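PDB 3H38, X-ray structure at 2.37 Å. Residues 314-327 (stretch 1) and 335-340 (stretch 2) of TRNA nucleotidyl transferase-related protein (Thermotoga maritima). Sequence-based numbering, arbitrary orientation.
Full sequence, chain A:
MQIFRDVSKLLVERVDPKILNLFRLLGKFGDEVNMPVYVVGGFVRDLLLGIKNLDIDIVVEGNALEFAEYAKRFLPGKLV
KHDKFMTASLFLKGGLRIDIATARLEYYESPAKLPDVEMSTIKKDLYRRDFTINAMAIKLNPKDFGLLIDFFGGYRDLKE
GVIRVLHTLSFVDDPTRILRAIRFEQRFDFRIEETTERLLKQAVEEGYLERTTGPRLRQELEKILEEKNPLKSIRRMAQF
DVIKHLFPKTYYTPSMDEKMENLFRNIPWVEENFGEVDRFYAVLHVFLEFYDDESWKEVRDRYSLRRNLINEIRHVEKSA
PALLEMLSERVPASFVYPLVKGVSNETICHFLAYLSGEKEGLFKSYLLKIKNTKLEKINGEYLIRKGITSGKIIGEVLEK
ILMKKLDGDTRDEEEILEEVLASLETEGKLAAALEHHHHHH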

ATOM      1  N   ARG A 314     -17.113  -9.201 -11.934  1.00 44.49           N
ATOM      2  CA  ARG A 314     -17.997 -10.177 -12.539  1.00 41.79           C
ATOM      3  C   ARG A 314     -17.858 -10.183 -14.047  1.00 35.44           C
ATOM      4  O   ARG A 314     -17.917 -11.237 -14.673  1.00 34.95           O
ATOM      5  CB  ARG A 314     -19.442  -9.933 -12.108  1.00 44.98           C
ATOM      6  CG  ARG A 314     -19.660 -10.366 -10.677  1.00 45.50           C
ATOM      7  CD  ARG A 314     -21.089 -10.212 -10.223  1.00 47.97           C
ATOM      8  NE  ARG A 314     -21.309 -10.982  -9.001  1.00 56.49           N
ATOM      9  CZ  ARG A 314     -22.280 -10.735  -8.128  1.00 55.47           C
ATOM     10  NH1 ARG A 314     -22.407 -11.486  -7.041  1.00 48.88           N
ATOM     11  NH2 ARG A 314     -23.124  -9.737  -8.349  1.00 58.36           N
ATOM     12  N   HIS A 315     -17.649  -9.011 -14.632  1.00 37.31           N
ATOM     13  CA  HIS A 315     -17.398  -8.949 -16.063  1.00 35.51           C
ATOM     14  C   HIS A 315     -16.181  -9.812 -16.406  1.00 40.58           C
ATOM     15  O   HIS A 315     -16.227 -10.610 -17.332  1.00 42.74           O
ATOM     16  CB  HIS A 315     -17.211  -7.499 -16.525  1.00 39.60           C
ATOM     17  CG  HIS A 315     -16.906  -7.359 -17.990  1.00 48.00           C
ATOM     18  ND1 HIS A 315     -17.703  -7.914 -18.979  1.00 55.42           N
ATOM     19  CD2 HIS A 315     -15.908  -6.718 -18.641  1.00 41.15           C
ATOM     20  CE1 HIS A 315     -17.201  -7.625 -20.161  1.00 48.18           C
ATOM     21  NE2 HIS A 315     -16.112  -6.893 -19.989  1.00 46.56           N
ATOM     22  N   VAL A 316     -15.104  -9.683 -15.632  1.00 47.97           N
ATOM     23  CA  VAL A 316     -13.880 -10.430 -15.926  1.00 50.82           C
ATOM     24  C   VAL A 316     -14.065 -11.913 -15.631  1.00 50.61           C
ATOM     25  O   VAL A 316     -13.756 -12.763 -16.465  1.00 50.52           O
ATOM     26  CB  VAL A 316     -12.635  -9.838 -15.182  1.00 38.39           C
ATOM     27  CG1 VAL A 316     -11.383 -10.697 -15.379  1.00 30.16           C
ATOM     28  CG2 VAL A 316     -12.366  -8.430 -15.659  1.00 40.72           C
ATOM     29  N   GLU A 317     -14.600 -12.238 -14.459  1.00 49.98           N
ATOM     30  CA  GLU A 317     -14.757 -13.647 -14.122  1.00 51.02           C
ATOM     31  C   GLU A 317     -15.656 -14.353 -15.121  1.00 52.03           C
ATOM     32  O   GLU A 317     -15.480 -15.536 -15.382  1.00 55.69           O
ATOM     33  CB  GLU A 317     -15.245 -13.855 -12.686  1.00 53.21           C
ATOM     34  CG  GLU A 317     -16.633 -13.320 -12.403  1.00 60.85           C
ATOM     35  CD  GLU A 317     -16.970 -13.323 -10.918  1.00 68.82           C
ATOM     36  OE1 GLU A 317     -16.196 -12.741 -10.110  1.00 59.97           O
ATOM     37  OE2 GLU A 317     -18.018 -13.911 -10.561  1.00 76.70           O
ATOM     38  N   LYS A 318     -16.611 -13.628 -15.694  1.00 56.24           N
ATOM     39  CA  LYS A 318     -17.553 -14.251 -16.624  1.00 55.83           C
ATOM     40  C   LYS A 318     -17.002 -14.309 -18.042  1.00 55.76           C
ATOM     41  O   LYS A 318     -17.190 -15.304 -18.736  1.00 57.26           O
ATOM     42  CB  LYS A 318     -18.914 -13.547 -16.596  1.00 57.07           C
ATOM     43  CG  LYS A 318     -19.711 -13.815 -15.323  1.00 61.65           C
ATOM     44  CD  LYS A 318     -21.008 -13.018 -15.295  1.00 62.95           C
ATOM     45  CE  LYS A 318     -21.802 -13.301 -14.031  1.00 66.07           C
ATOM     46  NZ  LYS A 318     -22.242 -14.725 -13.934  1.00 68.87           N
ATOM     47  N   SER A 319     -16.302 -13.258 -18.462  1.00 57.01           N
ATOM     48  CA  SER A 319     -15.771 -13.194 -19.828  1.00 53.86           C
ATOM     49  C   SER A 319     -14.366 -13.788 -19.973  1.00 54.78           C
ATOM     50  O   SER A 319     -13.836 -13.894 -21.086  1.00 45.94           O
ATOM     51  CB  SER A 319     -15.772 -11.753 -20.344  1.00 51.98           C
ATOM     52  OG  SER A 319     -14.646 -11.047 -19.866  1.00 58.80           O
ATOM     53  N   ALA A 320     -13.759 -14.166 -18.851  1.00 58.85           N
ATOM     54  CA  ALA A 320     -12.394 -14.692 -18.874  1.00 58.21           C
ATOM     55  C   ALA A 320     -12.240 -15.980 -19.697  1.00 62.16           C
ATOM     56  O   ALA A 320     -11.367 -16.060 -20.562  1.00 66.18           O
ATOM     57  CB  ALA A 320     -11.852 -14.881 -17.455  1.00 51.80           C
ATOM     58  N   PRO A 321     -13.078 -16.998 -19.428  1.00 66.53           N
ATOM     59  CA  PRO A 321     -13.003 -18.224 -20.238  1.00 63.78           C
ATOM     60  C   PRO A 321     -13.120 -17.941 -21.743  1.00 66.85           C
ATOM     61  O   PRO A 321     -12.384 -18.530 -22.538  1.00 69.61           O
ATOM     62  CB  PRO A 321     -14.205 -19.031 -19.757  1.00 63.83           C
ATOM     63  CG  PRO A 321     -14.442 -18.548 -18.344  1.00 64.40           C
ATOM     64  CD  PRO A 321     -14.102 -17.088 -18.368  1.00 63.00           C
ATOM     65  N   ALA A 322     -14.031 -17.048 -22.127  1.00 65.29           N
ATOM     66  CA  ALA A 322     -14.187 -16.672 -23.535  1.00 64.22           C
ATOM     67  C   ALA A 322     -12.938 -15.983 -24.076  1.00 63.96           C
ATOM     68  O   ALA A 322     -12.591 -16.121 -25.249  1.00 65.61           O
ATOM     69  CB  ALA A 322     -15.403 -15.768 -23.716  1.00 52.21           C
ATOM     70  N   LEU A 323     -12.263 -15.242 -23.208  1.00 54.30           N
ATOM     71  CA  LEU A 323     -11.136 -14.443 -23.638  1.00 54.68           C
ATOM     72  C   LEU A 323      -9.974 -15.352 -23.977  1.00 53.45           C
ATOM     73  O   LEU A 323      -9.286 -15.130 -24.976  1.00 60.87           O
ATOM     74  CB  LEU A 323     -10.733 -13.447 -22.554  1.00 54.77           C
ATOM     75  CG  LEU A 323      -9.952 -12.197 -22.985  1.00 55.50           C
ATOM     76  CD1 LEU A 323      -8.961 -11.804 -21.887  1.00 50.39           C
ATOM     77  CD2 LEU A 323      -9.216 -12.382 -24.294  1.00 49.96           C
ATOM     78  N   LEU A 324      -9.758 -16.373 -23.152  1.00 46.54           N
ATOM     79  CA  LEU A 324      -8.679 -17.325 -23.401  1.00 53.64           C
ATOM     80  C   LEU A 324      -8.865 -17.978 -24.761  1.00 63.10           C
ATOM     81  O   LEU A 324      -7.918 -18.113 -25.532  1.00 75.19           O
ATOM     82  CB  LEU A 324      -8.634 -18.423 -22.338  1.00 53.07           C
ATOM     83  CG  LEU A 324      -7.892 -18.184 -21.023  1.00 54.42           C
ATOM     84  CD1 LEU A 324      -6.573 -17.449 -21.234  1.00 53.86           C
ATOM     85  CD2 LEU A 324      -8.781 -17.432 -20.082  1.00 52.34           C
ATOM     86  N   GLU A 325     -10.091 -18.394 -25.048  1.00 62.80           N
ATOM     87  CA  GLU A 325     -10.374 -19.056 -26.307  1.00 69.29           C
ATOM     88  C   GLU A 325     -10.064 -18.156 -27.488  1.00 63.97           C
ATOM     89  O   GLU A 325      -9.506 -18.627 -28.480  1.00 57.26           O
ATOM     90  CB  GLU A 325     -11.828 -19.518 -26.366  1.00 85.81           C
ATOM     91  CG  GLU A 325     -12.115 -20.791 -25.588  1.00 97.88           C
ATOM     92  CD  GLU A 325     -13.391 -21.460 -26.059  1.00115.71           C
ATOM     93  OE1 GLU A 325     -13.612 -22.643 -25.718  1.00123.24           O
ATOM     94  OE2 GLU A 325     -14.169 -20.802 -26.785  1.00119.70           O
ATOM     95  N   MET A 326     -10.428 -16.874 -27.383  1.00 64.07           N
ATOM     96  CA  MET A 326     -10.189 -15.907 -28.461  1.00 63.59           C
ATOM     97  C   MET A 326      -8.693 -15.670 -28.699  1.00 60.10           C
ATOM     98  O   MET A 326      -8.269 -15.376 -29.815  1.00 59.52           O
ATOM     99  CB  MET A 326     -10.832 -14.549 -28.166  1.00 63.49           C
ATOM    100  CG  MET A 326     -12.349 -14.455 -28.152  1.00 59.38           C
ATOM    101  SD  MET A 326     -12.716 -12.773 -27.552  1.00 84.73           S
ATOM    102  CE  MET A 326     -14.467 -12.860 -27.162  1.00 64.01           C
ATOM    103  N   LEU A 327      -7.896 -15.762 -27.643  1.00 56.92           N
ATOM    104  CA  LEU A 327      -6.460 -15.543 -27.788  1.00 62.48           C
ATOM    105  C   LEU A 327      -5.771 -16.810 -28.301  1.00 69.64           C
ATOM    106  O   LEU A 327      -4.643 -16.760 -28.806  1.00 73.34           O
ATOM    107  CB  LEU A 327      -5.840 -15.084 -26.461  1.00 53.18           C
ATOM    108  CG  LEU A 327      -6.265 -13.707 -25.941  1.00 52.22           C
ATOM    109  CD1 LEU A 327      -5.714 -13.481 -24.538  1.00 55.83           C
ATOM    110  CD2 LEU A 327      -5.830 -12.575 -26.886  1.00 45.63           C
ATOM    111  N   PHE A 335     -12.584  -8.431 -32.027  1.00 61.86           N
ATOM    112  CA  PHE A 335     -13.369  -9.384 -31.239  1.00 63.78           C
ATOM    113  C   PHE A 335     -13.200  -9.300 -29.725  1.00 66.08           C
ATOM    114  O   PHE A 335     -14.075  -9.760 -28.977  1.00 61.00           O
ATOM    115  CB  PHE A 335     -13.071 -10.800 -31.686  1.00 63.97           C
ATOM    116  CG  PHE A 335     -13.762 -11.176 -32.938  1.00 69.42           C
ATOM    117  CD1 PHE A 335     -13.238 -10.810 -34.168  1.00 78.08           C
ATOM    118  CD2 PHE A 335     -14.943 -11.889 -32.896  1.00 71.21           C
ATOM    119  CE1 PHE A 335     -13.877 -11.159 -35.341  1.00 78.02           C
ATOM    120  CE2 PHE A 335     -15.589 -12.240 -34.063  1.00 80.39           C
ATOM    121  CZ  PHE A 335     -15.054 -11.875 -35.289  1.00 79.71           C
ATOM    122  N   VAL A 336     -12.076  -8.734 -29.285  1.00 59.47           N
ATOM    123  CA  VAL A 336     -11.835  -8.533 -27.863  1.00 64.92           C
ATOM    124  C   VAL A 336     -12.134  -7.085 -27.467  1.00 65.74           C
ATOM    125  O   VAL A 336     -11.938  -6.683 -26.317  1.00 60.20           O
ATOM    126  CB  VAL A 336     -10.380  -8.898 -27.469  1.00 74.87           C
ATOM    127  CG1 VAL A 336      -9.975 -10.246 -28.078  1.00 68.12           C
ATOM    128  CG2 VAL A 336      -9.423  -7.804 -27.897  1.00 77.34           C
ATOM    129  N   TYR A 337     -12.604  -6.298 -28.428  1.00 66.92           N
ATOM    130  CA  TYR A 337     -12.948  -4.920 -28.124  1.00 63.43           C
ATOM    131  C   TYR A 337     -13.984  -4.894 -27.024  1.00 57.88           C
ATOM    132  O   TYR A 337     -13.770  -4.266 -25.995  1.00 68.92           O
ATOM    133  CB  TYR A 337     -13.489  -4.193 -29.349  1.00 67.95           C
ATOM    134  CG  TYR A 337     -13.653  -2.700 -29.153  1.00 66.42           C
ATOM    135  CD1 TYR A 337     -12.546  -1.891 -28.934  1.00 65.97           C
ATOM    136  CD2 TYR A 337     -14.911  -2.095 -29.200  1.00 64.67           C
ATOM    137  CE1 TYR A 337     -12.677  -0.521 -28.752  1.00 69.25           C
ATOM    138  CE2 TYR A 337     -15.054  -0.715 -29.021  1.00 68.17           C
ATOM    139  CZ  TYR A 337     -13.926   0.066 -28.796  1.00 67.72           C
ATOM    140  OH  TYR A 337     -14.028   1.429 -28.620  1.00 59.71           O
ATOM    141  N   PRO A 338     -15.105  -5.601 -27.225  1.00 56.26           N
ATOM    142  CA  PRO A 338     -16.240  -5.435 -26.310  1.00 58.97           C
ATOM    143  C   PRO A 338     -15.906  -5.836 -24.875  1.00 52.47           C
ATOM    144  O   PRO A 338     -16.640  -5.474 -23.961  1.00 58.26           O
ATOM    145  CB  PRO A 338     -17.307  -6.387 -26.887  1.00 60.09           C
ATOM    146  CG  PRO A 338     -16.807  -6.803 -28.245  1.00 66.31           C
ATOM    147  CD  PRO A 338     -15.319  -6.714 -28.167  1.00 68.88           C
ATOM    148  N   LEU A 339     -14.822  -6.578 -24.684  1.00 54.21           N
ATOM    149  CA  LEU A 339     -14.465  -7.070 -23.356  1.00 57.76           C
ATOM    150  C   LEU A 339     -13.709  -6.029 -22.532  1.00 50.74           C
ATOM    151  O   LEU A 339     -13.826  -5.993 -21.296  1.00 41.48           O
ATOM    152  CB  LEU A 339     -13.645  -8.361 -23.455  1.00 60.06           C
ATOM    153  CG  LEU A 339     -14.366  -9.600 -23.987  1.00 58.61           C
ATOM    154  CD1 LEU A 339     -13.470 -10.826 -23.866  1.00 47.28           C
ATOM    155  CD2 LEU A 339     -15.656  -9.802 -23.219  1.00 64.30           C
ATOM    156  N   VAL A 340     -12.944  -5.183 -23.218  1.00 50.52           N
ATOM    157  CA  VAL A 340     -12.103  -4.188 -22.550  1.00 50.47           C
ATOM    158  C   VAL A 340     -12.470  -2.756 -22.915  1.00 52.24           C
ATOM    159  O   VAL A 340     -11.740  -1.825 -22.564  1.00 53.45           O
ATOM    160  CB  VAL A 340     -10.644  -4.358 -22.960  1.00 50.97           C
ATOM    161  CG1 VAL A 340     -10.212  -5.827 -22.822  1.00 54.33           C
ATOM    162  CG2 VAL A 340     -10.470  -3.872 -24.394  1.00 53.16           C
TER

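The contact between the helix of residues 314-327 and the segment 335-340 is small, burying 363 Å² in total, and it centres on L339. This leucine contributes the largest share of the covered surface, 114 Å². Its CA-to-CB bond points sideways to the long helix, but with chi1 m and chi2 t the end of the side chain comes nearer and sits as a knob among H315, S319, L323 and M326. CD2 of L339 lies 3.5 Å from CB of S319, while CD1 of L339 lies 3.9 Å from CG of L323 and 4.0 Å from CE of M326. The branched end of leucine thus serves two parts of the hole at once. The small serine lets L339 approach the helix closely, and its hydroxyl is turned back onto the preceding turn of the helix, OG of S319 donating to O of H315 at 3.0 Å.

M326, with 67 Å² covered, extends the apolar surface towards the start of the second segment. Its CA-to-CB bond points toward that segment, and the m, t, t conformation brings the end of the long, unbranched chain against V336 and L339. SD of M326 lies 3.8 Å from CG1 of V336 and 3.6 Å from the backbone O of F335, while the terminal methyl reaches L339. V336, buried, with its CA-to-CB bond toward the helix, also approaches L323, with CG1 of V336 4.4 Å from CD2 of L323.

The polar element is H315. Its CA-to-CB bond points toward the second segment, and with chi1 t NE2 of H315 donates a hydrogen bond to the backbone O of L339 at 2.8 Å, with an N-H...O angle of 148°. The acceptor lies at the ring edge, near its plane, as suits an in-plane N-H donor. The same ring borders the leucine side chain, CE1 of H315 lying 4.1 Å from CD2 of L339.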